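Side-chain contact in phosphate-binding protein (Unidentified prokaryotic organism, PDB 3W9V), which binds inorganic phosphate as a secreted member of the PstS family of phosphate-transport proteins: residues S32-I37 / Y44-T49. The protein carries 1 engineered substitution. Numbering follows the deposited sequence. Where two conformers were deposited one is given.
Sequences SGKGKI and YNQFGT. With PO4 (phosphate ion), chain C.
Q46, in a 3-10 turn after the phosphate-binding helix 32-41 of this PstS-type periplasmic-binding-protein fold, folds its side chain back over K34 and I37. The contact is mainly van der Waals. The aliphatic part of K34 crosses Q46 at about a right angle, its CG 3.3 Å from Q46 OE1, while the far end of the lysine leads away. On the next turn, I37 CG2 lies against Q46 CG at 3.8 Å; a long, flexible glutamine can give methylene to one neighbour and amide oxygen to the other. Its bend at chi2 (-58°) brings the amide back toward N45. Q46 NE2 donates to N45 OD1 at 2.9 Å, approaching from above the carbonyl plane, a bond that would restrain the amide's rotation.

F47, the next residue, reaches the helix by its ring edge: CE1 stands 4.2 Å from G35 CA, so the ring meets the backbone itself. The F47 side chain also touches I28 of strand 28-29 and A38 of the same helix, joining helix to neighbouring strand.

At the N-terminal end of the helix segment, S32 binds the phosphate. Its hydroxyl lies beside its own backbone N (chi1 -66°), and both bind one phosphate oxygen, O3: S32 N at 2.8 Å and S32 OG at 2.6 Å.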
ATOM      1  N   SER A  32      -6.700  -5.412   2.165  1.00  5.72           N
ATOM      2  CA  SER A  32      -5.533  -6.263   2.353  1.00  5.64           C
ATOM      3  C   SER A  32      -5.761  -7.350   3.395  1.00  5.51           C
ATOM      4  O   SER A  32      -5.213  -8.441   3.272  1.00  6.23           O
ATOM      5  CB  SER A  32      -4.307  -5.444   2.761  1.00  5.59           C
ATOM      6  OG  SER A  32      -3.883  -4.563   1.731  1.00  5.77           O
ATOM      7  N   GLY A  33      -6.508  -7.049   4.455  1.00  5.91           N
ATOM      8  CA  GLY A  33      -6.800  -8.060   5.460  1.00  6.33           C
ATOM      9  C   GLY A  33      -7.483  -9.273   4.850  1.00  6.02           C
ATOM     10  O   GLY A  33      -7.090 -10.417   5.077  1.00  6.59           O
ATOM     11  N   LYS A  34      -8.508  -9.018   4.046  1.00  6.09           N
ATOM     12  CA  LYS A  34      -9.210 -10.098   3.366  0.60  6.48           C
ATOM     13  C   LYS A  34      -8.342 -10.788   2.319  1.00  5.94           C
ATOM     14  O   LYS A  34      -8.435 -12.004   2.131  1.00  6.65           O
ATOM     15  CB  LYS A  34     -10.524  -9.603   2.766  0.60  7.33           C
ATOM     16  CG  LYS A  34     -11.606  -9.427   3.813  0.60  7.75           C
ATOM     17  CD  LYS A  34     -12.963  -9.170   3.186  0.60  9.94           C
ATOM     18  CE  LYS A  34     -14.045  -9.024   4.246  0.60  9.18           C
ATOM     19  NZ  LYS A  34     -13.857  -7.785   5.050  0.60 11.30           N
ATOM     20  N   GLY A  35      -7.488 -10.027   1.644  1.00  5.80           N
ATOM     21  CA  GLY A  35      -6.566 -10.619   0.686  1.00  6.62           C
ATOM     22  C   GLY A  35      -5.637 -11.628   1.340  1.00  6.13           C
ATOM     23  O   GLY A  35      -5.418 -12.728   0.817  1.00  6.02           O
ATOM     24  N   LYS A  36      -5.088 -11.255   2.493  1.00  6.13           N
ATOM     25  CA  LYS A  36      -4.194 -12.160   3.199  1.00  6.31           C
ATOM     26  C   LYS A  36      -4.920 -13.434   3.634  1.00  6.12           C
ATOM     27  O   LYS A  36      -4.399 -14.529   3.449  1.00  6.74           O
ATOM     28  CB  LYS A  36      -3.506 -11.468   4.384  1.00  6.48           C
ATOM     29  CG  LYS A  36      -2.533 -10.373   3.963  1.00  6.89           C
ATOM     30  CD  LYS A  36      -1.578  -9.988   5.087  1.00  7.27           C
ATOM     31  CE  LYS A  36      -2.296  -9.329   6.252  1.00  7.77           C
ATOM     32  NZ  LYS A  36      -1.334  -9.026   7.352  1.00  8.09           N
ATOM     33  N   ILE A  37      -6.112 -13.298   4.212  1.00  6.19           N
ATOM     34  CA  ILE A  37      -6.885 -14.470   4.621  1.00  6.73           C
ATOM     35  C   ILE A  37      -7.193 -15.357   3.412  1.00  6.80           C
ATOM     36  O   ILE A  37      -7.029 -16.585   3.453  1.00  6.62           O
ATOM     37  CB  ILE A  37      -8.200 -14.058   5.315  1.00  6.41           C
ATOM     38  CG1 ILE A  37      -7.913 -13.416   6.674  1.00  7.36           C
ATOM     39  CG2 ILE A  37      -9.128 -15.261   5.494  1.00  7.83           C
ATOM     40  CD1 ILE A  37      -9.088 -12.659   7.246  1.00  9.46           C
ATOM     41  N   TYR A  44     -11.754 -18.367  -0.808  1.00  7.49           N
ATOM     42  CA  TYR A  44     -12.326 -17.531  -1.846  1.00  7.52           C
ATOM     43  C   TYR A  44     -13.543 -16.760  -1.328  1.00  6.05           C
ATOM     44  O   TYR A  44     -13.928 -15.757  -1.908  1.00  6.86           O
ATOM     45  CB  TYR A  44     -12.684 -18.363  -3.085  1.00  7.88           C
ATOM     46  CG  TYR A  44     -13.001 -17.518  -4.306  1.00  7.17           C
ATOM     47  CD1 TYR A  44     -12.000 -17.137  -5.189  1.00  8.84           C
ATOM     48  CD2 TYR A  44     -14.292 -17.084  -4.557  1.00  7.67           C
ATOM     49  CE1 TYR A  44     -12.279 -16.352  -6.293  1.00  9.20           C
ATOM     50  CE2 TYR A  44     -14.584 -16.301  -5.654  1.00  8.65           C
ATOM     51  CZ  TYR A  44     -13.575 -15.937  -6.524  1.00  7.86           C
ATOM     52  OH  TYR A  44     -13.882 -15.160  -7.614  1.00  9.08           O
ATOM     53  N   ASN A  45     -14.137 -17.220  -0.227  1.00  6.81           N
ATOM     54  CA  ASN A  45     -15.292 -16.519   0.333  1.00  6.61           C
ATOM     55  C   ASN A  45     -14.997 -15.069   0.721  1.00  6.10           C
ATOM     56  O   ASN A  45     -15.922 -14.269   0.824  1.00  7.59           O
ATOM     57  CB  ASN A  45     -15.935 -17.288   1.499  1.00  6.77           C
ATOM     58  CG  ASN A  45     -15.151 -17.175   2.796  1.00  6.69           C
ATOM     59  OD1 ASN A  45     -13.935 -16.956   2.809  1.00  8.08           O
ATOM     60  ND2 ASN A  45     -15.853 -17.336   3.906  1.00  8.32           N
ATOM     61  N   GLN A  46     -13.716 -14.721   0.882  1.00  6.43           N
ATOM     62  CA  GLN A  46     -13.329 -13.331   1.134  1.00  6.78           C
ATOM     63  C   GLN A  46     -13.408 -12.475  -0.129  1.00  7.53           C
ATOM     64  O   GLN A  46     -13.358 -11.241  -0.049  1.00  8.19           O
ATOM     65  CB  GLN A  46     -11.913 -13.265   1.707  1.00  8.01           C
ATOM     66  CG  GLN A  46     -11.732 -14.082   2.977  1.00 10.73           C
ATOM     67  CD  GLN A  46     -12.690 -13.661   4.074  1.00 10.89           C
ATOM     68  OE1 GLN A  46     -12.667 -12.512   4.526  1.00 15.91           O
ATOM     69  NE2 GLN A  46     -13.543 -14.581   4.500  1.00 10.35           N
ATOM     70  N   PHE A  47     -13.508 -13.139  -1.282  1.00  7.07           N
ATOM     71  CA  PHE A  47     -13.604 -12.476  -2.587  1.00  7.64           C
ATOM     72  C   PHE A  47     -15.034 -12.498  -3.137  1.00  8.10           C
ATOM     73  O   PHE A  47     -15.456 -11.568  -3.820  1.00 12.10           O
ATOM     74  CB  PHE A  47     -12.687 -13.147  -3.620  1.00  7.48           C
ATOM     75  CG  PHE A  47     -11.209 -12.971  -3.368  1.00  6.90           C
ATOM     76  CD1 PHE A  47     -10.724 -12.050  -2.451  1.00  7.88           C
ATOM     77  CD2 PHE A  47     -10.299 -13.733  -4.087  1.00  9.34           C
ATOM     78  CE1 PHE A  47      -9.346 -11.910  -2.249  1.00  9.16           C
ATOM     79  CE2 PHE A  47      -8.930 -13.595  -3.887  1.00  9.13           C
ATOM     80  CZ  PHE A  47      -8.458 -12.687  -2.969  1.00  9.17           C
ATOM     81  N   GLY A  48     -15.772 -13.569  -2.870  1.00  8.40           N
ATOM     82  CA  GLY A  48     -17.108 -13.713  -3.416  1.00  9.56           C
ATOM     83  C   GLY A  48     -17.755 -14.992  -2.938  1.00  8.70           C
ATOM     84  O   GLY A  48     -17.163 -15.754  -2.176  1.00  9.93           O
ATOM     85  N   THR A  49     -18.968 -15.252  -3.412  1.00  9.32           N
ATOM     86  CA  THR A  49     -19.722 -16.390  -2.913  1.00  9.10           C
ATOM     87  C   THR A  49     -19.401 -17.718  -3.603  1.00  9.79           C
ATOM     88  O   THR A  49     -19.766 -18.770  -3.088  1.00  9.57           O
ATOM     89  CB  THR A  49     -21.234 -16.127  -2.981  1.00 10.76           C
ATOM     90  OG1 THR A  49     -21.603 -15.855  -4.336  1.00 11.57           O
ATOM     91  CG2 THR A  49     -21.609 -14.936  -2.109  1.00 12.92           C
TER
HETATM   92  P   PO4 C 401      -6.185  -1.561   1.166  1.00  5.25           P
HETATM   93  O1  PO4 C 401      -7.575  -1.736   0.578  1.00  5.33           O
HETATM   94  O2  PO4 C 401      -6.097  -0.280   1.985  1.00  5.56           O
HETATM   95  O3  PO4 C 401      -5.803  -2.762   2.024  1.00  5.51           O
HETATM   96  O4  PO4 C 401      -5.226  -1.459  -0.013  1.00  5.95           O